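Local coordinates for protein SYE1 (Shewanella oneidensis, PDB 4AWT) that binds flavin mononucleotide and, as an Old Yellow Enzyme-type TIM-barrel flavoprotein, probably uses NAD(P)H to reduce carbon-carbon double bonds, at residues F191-A196 / N241-A246; I119-L124 / E195-S200. The protein carries 1 engineered substitution. One frame throughout, in Å; residues are numbered along the deposited sequence.

Contact 1 (F191-A196 / N241-A246). With BOG (octyl beta-D-glucopyranoside), chain D.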
loop_
_atom_site.group_PDB
_atom_site.type_symbol
_atom_site.label_atom_id
_atom_site.label_comp_id
_atom_site.label_asym_id
_atom_site.label_seq_id
_atom_site.Cartn_x
_atom_site.Cartn_y
_atom_site.Cartn_z
ATOM N N PHE A 191 2.817 1.360 15.467
ATOM C CA PHE A 191 3.036 2.520 16.320
ATOM C C PHE A 191 1.773 3.360 16.506
ATOM O O PHE A 191 1.510 3.853 17.593
ATOM C CB PHE A 191 4.150 3.434 15.794
ATOM C CG PHE A 191 5.551 2.915 16.005
ATOM C CD1 PHE A 191 6.089 1.920 15.190
ATOM C CD2 PHE A 191 6.331 3.394 17.046
ATOM C CE1 PHE A 191 7.372 1.469 15.377
ATOM C CE2 PHE A 191 7.605 2.934 17.247
ATOM C CZ PHE A 191 8.126 1.982 16.410
ATOM N N ILE A 192 1.008 3.560 15.431
ATOM C CA ILE A 192 -0.153 4.459 15.490
ATOM C C ILE A 192 -1.205 3.959 16.447
ATOM O O ILE A 192 -1.785 4.730 17.218
ATOM C CB ILE A 192 -0.762 4.650 14.087
ATOM C CG1 ILE A 192 0.193 5.344 13.140
ATOM C CG2 ILE A 192 -2.092 5.411 14.186
ATOM C CD1 ILE A 192 -0.248 5.363 11.681
ATOM N N ASP A 193 -1.553 2.681 16.346
ATOM C CA ASP A 193 -2.728 2.139 17.021
ATOM C C ASP A 193 -2.402 1.787 18.469
ATOM O O ASP A 193 -1.477 1.045 18.776
ATOM C CB ASP A 193 -3.267 0.950 16.278
ATOM C CG ASP A 193 -4.012 1.255 14.975
ATOM O OD1 ASP A 193 -4.145 2.452 14.668
ATOM O OD2 ASP A 193 -4.430 0.274 14.330
ATOM N N SER A 194 -3.225 2.328 19.379
ATOM C CA SER A 194 -2.900 2.275 20.798
ATOM C C SER A 194 -2.716 0.877 21.308
ATOM O O SER A 194 -1.869 0.649 22.182
ATOM C CB SER A 194 -3.971 2.996 21.589
ATOM O OG SER A 194 -5.220 2.387 21.494
ATOM N N GLU A 195 -3.508 -0.120 20.849
ATOM C CA GLU A 195 -3.440 -1.417 21.468
ATOM C C GLU A 195 -2.234 -2.232 20.939
ATOM O O GLU A 195 -1.964 -3.320 21.465
ATOM C CB GLU A 195 -4.747 -2.162 21.302
ATOM C CG GLU A 195 -5.919 -1.379 21.855
ATOM C CD GLU A 195 -5.686 -0.653 23.194
ATOM O OE1 GLU A 195 -5.572 -1.514 24.092
ATOM O OE2 GLU A 195 -5.629 0.612 23.381
ATOM N N ALA A 196 -1.566 -1.730 19.933
ATOM C CA ALA A 196 -0.368 -2.372 19.416
ATOM C C ALA A 196 0.928 -1.758 19.934
ATOM O O ALA A 196 1.992 -2.276 19.638
ATOM C CB ALA A 196 -0.392 -2.327 17.891
ATOM N N ASN A 241 -5.133 -7.474 10.574
ATOM C CA ASN A 241 -3.762 -7.872 10.826
ATOM C C ASN A 241 -3.261 -7.544 12.217
ATOM O O ASN A 241 -2.075 -7.670 12.498
ATOM C CB ASN A 241 -2.838 -7.324 9.739
ATOM C CG ASN A 241 -3.085 -8.009 8.448
ATOM O OD1 ASN A 241 -3.594 -9.142 8.413
ATOM N ND2 ASN A 241 -2.726 -7.320 7.381
ATOM N N GLY A 242 -4.164 -7.213 13.124
ATOM C CA GLY A 242 -3.869 -7.208 14.524
ATOM C C GLY A 242 -3.676 -5.890 15.198
ATOM O O GLY A 242 -3.374 -5.906 16.404
ATOM N N THR A 243 -3.853 -4.772 14.518
ATOM C CA THR A 243 -3.732 -3.468 15.106
ATOM C C THR A 243 -5.119 -2.873 15.346
ATOM O O THR A 243 -5.906 -2.722 14.389
ATOM C CB THR A 243 -2.889 -2.517 14.243
ATOM O OG1 THR A 243 -3.372 -2.420 12.914
ATOM C CG2 THR A 243 -1.449 -2.968 14.170
ATOM N N VAL A 244 -5.348 -2.509 16.615
ATOM C CA VAL A 244 -6.580 -1.885 17.072
ATOM C C VAL A 244 -6.243 -0.585 17.764
ATOM O O VAL A 244 -5.333 -0.603 18.624
ATOM C CB VAL A 244 -7.309 -2.830 18.083
ATOM C CG1 VAL A 244 -8.599 -2.196 18.579
ATOM C CG2 VAL A 244 -7.592 -4.177 17.428
ATOM N N ASP A 245 -6.937 0.495 17.455
ATOM C CA ASP A 245 -6.787 1.741 18.168
ATOM C C ASP A 245 -8.033 1.981 19.030
ATOM O O ASP A 245 -9.146 1.684 18.612
ATOM C CB ASP A 245 -6.617 2.913 17.240
ATOM C CG ASP A 245 -6.326 4.183 17.950
ATOM O OD1 ASP A 245 -5.332 4.192 18.756
ATOM O OD2 ASP A 245 -7.056 5.154 17.782
ATOM N N ALA A 246 -7.884 2.497 20.194
ATOM C CA ALA A 246 -8.984 2.716 21.144
ATOM C C ALA A 246 -9.878 3.873 20.731
ATOM O O ALA A 246 -11.089 3.845 21.025
ATOM C CB ALA A 246 -8.478 2.959 22.544
HETATM C C1 BOG D . -2.263 -10.703 2.449
HETATM O O1 BOG D . -3.020 -11.814 2.055
HETATM C C2 BOG D . -1.401 -10.179 1.344
HETATM O O2 BOG D . -0.413 -11.112 0.966
HETATM C C3 BOG D . -0.655 -8.894 1.739
HETATM O O3 BOG D . -0.050 -8.314 0.616
HETATM C C4 BOG D . -1.697 -7.885 2.240
HETATM O O4 BOG D . -1.035 -6.745 2.676
HETATM C C5 BOG D . -2.583 -8.468 3.335
HETATM O O5 BOG D . -3.193 -9.618 2.782
HETATM C C6 BOG D . -3.635 -7.490 3.794
HETATM O O6 BOG D . -4.312 -8.130 4.861
HETATM C "C1'" BOG D . -3.393 -12.677 3.103
HETATM C "C2'" BOG D . -4.061 -13.977 2.664
HETATM C "C3'" BOG D . -5.142 -13.798 1.642
HETATM C "C4'" BOG D . -6.158 -14.901 1.372
HETATM C "C5'" BOG D . -6.037 -15.291 -0.105
HETATM C "C6'" BOG D . -5.449 -16.697 -0.244
HETATM C "C7'" BOG D . -5.306 -17.062 -1.733
HETATM C "C8'" BOG D . -5.277 -18.585 -1.789
HETATM O O HOH W 1 -1.273 -5.731 19.151
#
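Ahead of Thr243, which lays its methyl CG2 on Ala196 CB (3.9 Å), segment 241-246 starts beside a bound detergent: Asn241 ND2 donates to O6 of octyl glucoside at 3.1 Å and also to Asn184 O. Gly242 follows with a positive phi that would jam a CB against the preceding carbonyl. Thr243 crosses Asp193 at about a right angle, its CB 3.2 Å from Asp193 OD2; the other carboxylate oxygen of Asp193 is hydrogen-bonded to Tyr252. Val244 contributes its carbonyl, whose O receives Glu195 N at 2.9 Å and nearly head-on (C=O...N 167°). Asp245 then takes Ser194 N on the anti lone pair of OD1 (2.9 Å, 158° at the hydrogen), while its OD2 goes to Thr251 OG1 and Asp247 N. Asp245 OD1 is 4.6 Å from Asp193 OD1, and the repulsion of these like charges is probably eased by the donors each acid has. Last, Ala246 N donates to Ser194 OG (3.0 Å). Ser194 OG, set between backbone N and carbonyl carbon (chi1 64°), itself donates to Glu195 OE2 at 2.6 Å. An alanine at Ser194 would probably leave Ala246 N without its acceptor and the Glu195 carboxylate freer to turn. The backbone that donates two of these bonds is a type I turn closed by Ala196 N to Asp193 O, directly after helix 187-192. Two successive beta-alpha loops, those after strands 177-181 and 230-234, are thus joined on the rim of the TIM barrel.

Contact 2 (I119-L124 / E195-S200)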
loop_
_atom_site.group_PDB
_atom_site.type_symbol
_atom_site.label_atom_id
_atom_site.label_comp_id
_atom_site.label_asym_id
_atom_site.label_seq_id
_atom_site.Cartn_x
_atom_site.Cartn_y
_atom_site.Cartn_z
ATOM N N ILE A 119 10.633 -6.993 14.009
ATOM C CA ILE A 119 10.634 -5.812 14.842
ATOM C C ILE A 119 9.260 -5.177 14.863
ATOM O O ILE A 119 8.476 -5.279 13.909
ATOM C CB ILE A 119 11.686 -4.792 14.417
ATOM C CG1 ILE A 119 11.492 -4.205 13.013
ATOM C CG2 ILE A 119 13.090 -5.431 14.542
ATOM C CD1 ILE A 119 12.391 -3.076 12.627
ATOM N N SER A 120 8.999 -4.436 15.950
ATOM C CA SER A 120 7.734 -3.714 16.088
ATOM C C SER A 120 7.926 -2.553 17.033
ATOM O O SER A 120 9.014 -2.304 17.561
ATOM C CB SER A 120 6.646 -4.652 16.550
ATOM O OG SER A 120 5.341 -4.063 16.490
ATOM N N SER A 121 6.824 -1.840 17.295
ATOM C CA SER A 121 6.841 -0.840 18.368
ATOM C C SER A 121 7.131 -1.523 19.707
ATOM O O SER A 121 7.845 -0.974 20.540
ATOM C CB SER A 121 5.522 -0.119 18.385
ATOM O OG SER A 121 4.475 -1.101 18.518
ATOM N N SER A 122 6.534 -2.676 19.920
ATOM C CA SER A 122 6.471 -3.403 21.147
ATOM C C SER A 122 6.802 -4.841 20.962
ATOM O O SER A 122 7.054 -5.300 19.843
ATOM C CB SER A 122 5.025 -3.270 21.686
ATOM O OG SER A 122 4.891 -1.843 21.911
ATOM N N THR A 123 6.731 -5.643 22.003
ATOM C CA THR A 123 6.916 -7.090 21.903
ATOM C C THR A 123 5.613 -7.844 21.753
ATOM O O THR A 123 5.478 -9.006 22.094
ATOM C CB THR A 123 7.713 -7.665 23.101
ATOM O OG1 THR A 123 6.979 -7.406 24.279
ATOM C CG2 THR A 123 9.078 -7.017 23.124
ATOM N N LEU A 124 4.570 -7.253 21.221
ATOM C CA LEU A 124 3.249 -7.849 21.101
ATOM C C LEU A 124 3.192 -8.574 19.773
ATOM O O LEU A 124 3.382 -7.986 18.718
ATOM C CB LEU A 124 2.173 -6.762 21.147
ATOM C CG LEU A 124 2.008 -6.010 22.475
ATOM C CD1 LEU A 124 1.119 -4.803 22.253
ATOM C CD2 LEU A 124 1.463 -6.940 23.528
ATOM N N GLU A 195 -3.508 -0.120 20.849
ATOM C CA GLU A 195 -3.440 -1.417 21.468
ATOM C C GLU A 195 -2.234 -2.232 20.939
ATOM O O GLU A 195 -1.964 -3.320 21.465
ATOM C CB GLU A 195 -4.747 -2.162 21.302
ATOM C CG GLU A 195 -5.919 -1.379 21.855
ATOM C CD GLU A 195 -5.686 -0.653 23.194
ATOM O OE1 GLU A 195 -5.572 -1.514 24.092
ATOM O OE2 GLU A 195 -5.629 0.612 23.381
ATOM N N ALA A 196 -1.566 -1.730 19.933
ATOM C CA ALA A 196 -0.368 -2.372 19.416
ATOM C C ALA A 196 0.928 -1.758 19.934
ATOM O O ALA A 196 1.992 -2.276 19.638
ATOM C CB ALA A 196 -0.392 -2.327 17.891
ATOM N N ASN A 197 0.828 -0.660 20.686
ATOM C CA ASN A 197 1.952 0.141 21.058
ATOM C C ASN A 197 1.930 0.278 22.604
ATOM O O ASN A 197 1.145 1.005 23.138
ATOM C CB ASN A 197 1.884 1.475 20.379
ATOM C CG ASN A 197 3.065 2.375 20.613
ATOM O OD1 ASN A 197 3.282 3.354 19.796
ATOM N ND2 ASN A 197 3.799 2.154 21.591
ATOM N N ASN A 198 2.891 -0.430 23.249
ATOM C CA ASN A 198 2.976 -0.215 24.706
ATOM C C ASN A 198 4.306 0.446 25.078
ATOM O O ASN A 198 4.782 0.294 26.222
ATOM C CB ASN A 198 2.748 -1.510 25.437
ATOM C CG ASN A 198 3.693 -2.620 25.139
ATOM O OD1 ASN A 198 3.358 -3.758 25.502
ATOM N ND2 ASN A 198 4.838 -2.432 24.570
ATOM N N ARG A 199 4.907 1.210 24.218
ATOM C CA ARG A 199 6.130 1.936 24.483
ATOM C C ARG A 199 5.927 2.970 25.547
ATOM O O ARG A 199 4.858 3.593 25.614
ATOM C CB ARG A 199 6.679 2.601 23.228
ATOM C CG ARG A 199 6.989 1.652 22.087
ATOM C CD ARG A 199 7.564 2.398 20.908
ATOM N NE ARG A 199 8.935 2.827 21.137
ATOM C CZ ARG A 199 10.008 2.137 20.829
ATOM N NH1 ARG A 199 9.917 0.929 20.266
ATOM N NH2 ARG A 199 11.204 2.649 21.037
ATOM N N SER A 200 6.985 3.164 26.300
ATOM C CA SER A 200 6.996 4.181 27.339
ATOM C C SER A 200 7.887 5.378 27.015
ATOM O O SER A 200 7.967 6.283 27.809
ATOM C CB SER A 200 7.468 3.604 28.696
ATOM O OG SER A 200 8.740 3.002 28.490
HETATM O O HOH W 2 2.985 -4.164 17.841
HETATM O O HOH W 3 6.839 -4.140 24.514
#
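Arg199 reaches Ser121 with NH1, which donates to Ser121 O at 2.8 Å (142° at the hydrogen). The acceptor lies at the edge of the guanidinium, 21° out of its plane, and the chain bends at chi3 (73°), turning NE off the extended line of the CG-CD arm. The same NH1 also serves Met151 O, and NH2 forms a salt bridge with Asp201, so several partners fix the rotation of the group. A second direct bond also has its donor on 195-200: in the modelled conformer of Ser122, one of two, OG accepts Asn198 N at 2.8 Å, nearly straight. A water extends the polar seam, giving one proton to Ser120 OG (2.7 Å) and one to Ala196 O (2.8 Å). Ser121 OG stands 3.0 Å from that same Ala196 O, but is hydrogen-bonded to Gln190 O on helix 187-192; Gln190 OE1 in turn holds Ser120 OG. Around these bonds the packing is modest. The aliphatic arm of Arg199 runs past Ser121, with CG 3.2 Å from Ser121 O. Leu124 brings CD1 over the turn backbone, 3.5 Å from Glu195 O, and, in the modelled conformer of Asn198, meets that side chain tip to tip. Phe191 backs Ser121, Asn197 and Arg199. Segment 119-124 belongs to the long excursion between barrel strand 96-102 and helix 153-172, where strand 119-120 pairs in parallel with 149-150; 195-200 lies in the next beta-alpha loop. Their union, away from the annotated sites, is a loop-to-loop contact on the periphery of the TIM barrel.

How the contacts relate
Glu195 and Ala196 belong to both contacts, whose centres are 9 Å apart: the stretch 191-200 binds 241-246 at its start and 119-124 at its end. Phe191 ties the two together, its CZ 3.7 Å from Ser121 CA and its CE2 3.7 Å from Arg199 CD, while the ring also meets Phe213. The loops after the third, fourth and fifth barrel strands are thereby linked in series, the fourth in the middle. In contact 1 the Thr243 side chain is about 12 Å from FMN, and the Ser194 side chain about 4 Å from the bound ethyl hydrogen carbonate. The centre of contact 2 lies farther from the chain's centre, about 22 Å against 18 Å.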